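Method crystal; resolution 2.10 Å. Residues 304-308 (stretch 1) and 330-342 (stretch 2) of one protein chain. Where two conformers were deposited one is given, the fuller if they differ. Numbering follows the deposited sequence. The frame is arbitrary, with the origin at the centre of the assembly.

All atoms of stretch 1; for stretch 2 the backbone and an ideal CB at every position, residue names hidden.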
# COMPACT_ATOMS: atom_id res chain seq x y z
N VAL C 304 5.54 -33.41 -43.84
CA VAL C 304 6.68 -33.44 -42.92
C VAL C 304 6.58 -34.65 -42.01
O VAL C 304 5.50 -34.94 -41.49
CB VAL C 304 6.68 -32.19 -42.00
CG1 VAL C 304 7.80 -32.28 -40.98
CG2 VAL C 304 6.81 -30.91 -42.80
N ASP C 305 7.69 -35.34 -41.79
CA ASP C 305 7.71 -36.41 -40.80
C ASP C 305 7.97 -35.89 -39.38
O ASP C 305 8.68 -34.90 -39.19
CB ASP C 305 8.73 -37.49 -41.18
CG ASP C 305 8.17 -38.52 -42.17
OD1 ASP C 305 7.11 -38.25 -42.80
OD2 ASP C 305 8.79 -39.60 -42.33
N LEU C 306 7.37 -36.55 -38.39
CA LEU C 306 7.61 -36.26 -36.98
C LEU C 306 7.97 -37.57 -36.28
O LEU C 306 7.31 -38.59 -36.50
CB LEU C 306 6.35 -35.70 -36.33
CG LEU C 306 5.75 -34.46 -36.97
CD1 LEU C 306 4.50 -34.04 -36.21
CD2 LEU C 306 6.78 -33.34 -37.01
N LEU C 307 9.00 -37.54 -35.45
CA LEU C 307 9.33 -38.68 -34.61
C LEU C 307 8.88 -38.36 -33.19
O LEU C 307 9.44 -37.47 -32.54
CB LEU C 307 10.82 -39.01 -34.66
CG LEU C 307 11.24 -40.20 -33.78
CD1 LEU C 307 10.46 -41.46 -34.17
CD2 LEU C 307 12.73 -40.44 -33.85
N ILE C 308 7.85 -39.05 -32.72
CA ILE C 308 7.29 -38.78 -31.40
C ILE C 308 7.79 -39.78 -30.36
O ILE C 308 7.64 -40.99 -30.53
CB ILE C 308 5.74 -38.82 -31.43
CG1 ILE C 308 5.18 -37.72 -32.34
CG2 ILE C 308 5.16 -38.71 -30.02
CD1 ILE C 308 3.65 -37.83 -32.57
N UNK C 330 -3.78 -34.54 -41.57
CA UNK C 330 -3.80 -35.96 -41.25
C UNK C 330 -2.43 -36.45 -40.80
O UNK C 330 -1.40 -36.07 -41.38
CB UNK C 330 -4.27 -36.77 -42.46
N UNK C 331 -2.41 -37.31 -39.79
CA UNK C 331 -1.18 -37.89 -39.28
C UNK C 331 -1.20 -39.41 -39.49
O UNK C 331 -2.05 -40.10 -38.94
CB UNK C 331 -1.00 -37.55 -37.80
N UNK C 332 -0.26 -39.93 -40.29
CA UNK C 332 -0.21 -41.36 -40.60
C UNK C 332 1.17 -41.95 -40.31
O UNK C 332 2.17 -41.22 -40.35
CB UNK C 332 -0.58 -41.60 -42.07
N UNK C 333 1.25 -43.26 -40.03
CA UNK C 333 2.54 -43.91 -39.77
C UNK C 333 3.52 -43.79 -40.93
O UNK C 333 3.09 -43.86 -42.09
CB UNK C 333 2.32 -45.39 -39.45
N UNK C 334 4.80 -43.63 -40.63
CA UNK C 334 5.84 -43.54 -41.67
C UNK C 334 6.87 -44.65 -41.51
O UNK C 334 7.28 -44.95 -40.39
CB UNK C 334 6.53 -42.18 -41.62
N UNK C 335 7.32 -45.23 -42.62
CA UNK C 335 8.36 -46.25 -42.55
C UNK C 335 9.74 -45.70 -42.92
O UNK C 335 10.69 -46.45 -43.14
CB UNK C 335 8.00 -47.42 -43.47
N UNK C 336 9.84 -44.37 -42.98
CA UNK C 336 11.09 -43.70 -43.30
C UNK C 336 12.02 -43.70 -42.08
O UNK C 336 11.57 -43.94 -40.96
CB UNK C 336 10.82 -42.27 -43.77
N UNK C 337 13.32 -43.46 -42.30
CA UNK C 337 14.29 -43.54 -41.21
C UNK C 337 15.42 -42.51 -41.27
O UNK C 337 16.34 -42.54 -40.46
CB UNK C 337 14.90 -44.94 -41.19
N UNK C 338 15.34 -41.59 -42.23
CA UNK C 338 16.32 -40.51 -42.34
C UNK C 338 16.15 -39.45 -41.26
O UNK C 338 15.35 -39.62 -40.34
CB UNK C 338 16.22 -39.85 -43.72
N UNK C 339 16.90 -38.36 -41.37
CA UNK C 339 16.83 -37.29 -40.38
C UNK C 339 15.40 -36.78 -40.19
O UNK C 339 14.66 -36.60 -41.16
CB UNK C 339 17.74 -36.13 -40.79
N UNK C 340 15.01 -36.57 -38.94
CA UNK C 340 13.63 -36.23 -38.66
C UNK C 340 13.56 -35.35 -37.42
O UNK C 340 14.35 -35.52 -36.48
CB UNK C 340 12.79 -37.49 -38.48
N UNK C 341 12.62 -34.41 -37.43
CA UNK C 341 12.32 -33.64 -36.23
C UNK C 341 11.83 -34.61 -35.14
O UNK C 341 10.87 -35.36 -35.35
CB UNK C 341 11.28 -32.56 -36.52
N UNK C 342 12.50 -34.58 -33.99
CA UNK C 342 12.16 -35.45 -32.87
C UNK C 342 11.57 -34.62 -31.72
O UNK C 342 12.10 -33.57 -31.38
CB UNK C 342 13.39 -36.22 -32.40

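Position 330 lies on an extended backbone, and its ideal CB has nothing of the first stretch within 5.5 Å. Stretch 1 sets no rule there; the residue is Glu-330, which makes no contact.

Position 331 is extended too, with CA-to-CB pointing sideways. A short side chain would fall short, but a long apolar one could approach the methyls of Leu-306. Leucine, isoleucine or methionine would all serve. The residue is Leu-331, whose CD1 comes to 4.4 Å from CD1 of Leu-306.

Positions 332 and 333 are out of reach. They are Thr-332 and Pro-333.

At 334 the demand becomes specific. CA-to-CB points toward stretch 1, and the ideal CB is already 3.5 Å from OD2 of Asp-305. So close to a carboxylate, a small donor is the natural answer: serine or threonine, while an acid would be repelled. Ser-334 takes chi1 t, and its OG donates to Asp-305 OD2 at 2.8 Å. Ser-334 OG also accepts a hydrogen bond from the backbone N of 336 at 3.2 Å, which ties the turn to the acid.

Position 335 points away, and stretch 1 sets no limit on the side chain; it is Asp-335, touching a crystal neighbour.

Position 336 turns toward stretch 1 again, its ideal CB 3.7 Å from Asp-305 OD2. A negative charge in reach calls for a donor: lysine, arginine, perhaps asparagine or glutamine. Arg-336 folds its chain back, with chi3 m, so that two nitrogens meet two oxygens. Arg-336 NH1 donates to Asp-305 OD1 at 2.8 Å and Arg-336 NE to Asp-305 OD2 at 2.9 Å in a salt bridge, with Asp-305 OD1 at the guanidinium edge, near its plane.

Positions 337, 338 and 339 ask nothing of stretch 1. Ser-337 points away. Gly-338 is not forced by this contact, since there is room for a CB. Asp-339 stays out of reach.

Position 340 points toward stretch 1, its ideal CB 4.6 Å from CB of Leu-307 and 4.9 Å from CB of Asp-305. A compact apolar group suits this place, such as valine or isoleucine. Val-340 puts CG1 3.7 Å from Leu-307 CB, while CG2 packs 3.6 Å from the backbone O of Asp-305.

At 341 the backbone O accepts from Leu-307 N at 2.9 Å, and a water bridges, donating to Asp-305 O at 2.7 Å and accepting from the N of 341 at 2.8 Å. The ideal CB, 4.6 Å from CD2 of Leu-306, invites an aliphatic residue. Leu-341 brings its CD2 to 3.7 Å from Leu-306 CD2.

Position 342 pairs in parallel with Leu-307, its CA 3.4 Å from Leu-307 O in a CA-H...O contact. Its side chain shares a sheet face with Leu-307, so a residue with an aliphatic stem fits, whether apolar or polar-tipped. Gln-342 lays CG 3.7 Å from Leu-307 CD2, while its end leads away, NE2 making a weak hydrogen bond to Val-340 O at 3.0 Å.

Stretch 2 330-342: ELTPSDRSGDVLQ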
# COMPACT_ATOMS: atom_id res chain seq x y z
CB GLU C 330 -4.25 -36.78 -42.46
CG GLU C 330 -4.72 -38.18 -42.08
CD GLU C 330 -5.08 -39.04 -43.29
OE1 GLU C 330 -5.66 -40.13 -43.09
OE2 GLU C 330 -4.79 -38.62 -44.44
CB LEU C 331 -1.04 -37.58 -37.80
CG LEU C 331 0.34 -37.66 -37.16
CD1 LEU C 331 1.22 -36.54 -37.71
CD2 LEU C 331 0.23 -37.59 -35.64
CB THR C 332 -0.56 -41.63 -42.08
OG1 THR C 332 0.30 -40.84 -42.92
CG2 THR C 332 -2.01 -41.28 -42.38
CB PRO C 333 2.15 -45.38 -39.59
CG PRO C 333 0.74 -45.34 -39.10
CD PRO C 333 0.12 -44.21 -39.87
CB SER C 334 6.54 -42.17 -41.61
OG SER C 334 7.59 -42.08 -42.57
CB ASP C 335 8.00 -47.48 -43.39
CG ASP C 335 7.61 -47.13 -44.82
OD1 ASP C 335 7.95 -46.01 -45.27
OD2 ASP C 335 6.99 -47.98 -45.49
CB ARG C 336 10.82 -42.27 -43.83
CG ARG C 336 10.10 -42.25 -45.20
CD ARG C 336 9.83 -40.83 -45.73
NE ARG C 336 8.64 -40.23 -45.14
CZ ARG C 336 7.40 -40.42 -45.59
NH1 ARG C 336 6.37 -39.84 -44.99
NH2 ARG C 336 7.18 -41.19 -46.65
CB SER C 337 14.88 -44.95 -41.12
OG SER C 337 15.52 -45.32 -42.34
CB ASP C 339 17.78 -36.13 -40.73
CG ASP C 339 17.80 -35.02 -39.66
OD1 ASP C 339 17.61 -35.33 -38.46
OD2 ASP C 339 18.02 -33.85 -40.04
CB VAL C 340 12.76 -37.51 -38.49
CG1 VAL C 340 13.28 -38.37 -37.35
CG2 VAL C 340 11.27 -37.16 -38.29
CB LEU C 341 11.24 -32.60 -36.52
CG LEU C 341 10.87 -31.73 -35.32
CD1 LEU C 341 11.79 -30.55 -35.27
CD2 LEU C 341 9.42 -31.29 -35.36
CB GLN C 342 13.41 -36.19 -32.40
CG GLN C 342 14.08 -36.99 -33.51
CD GLN C 342 15.60 -36.96 -33.43
OE1 GLN C 342 16.18 -36.93 -32.35
NE2 GLN C 342 16.24 -36.97 -34.59
O HOH W 1 11.12 -33.90 -39.78
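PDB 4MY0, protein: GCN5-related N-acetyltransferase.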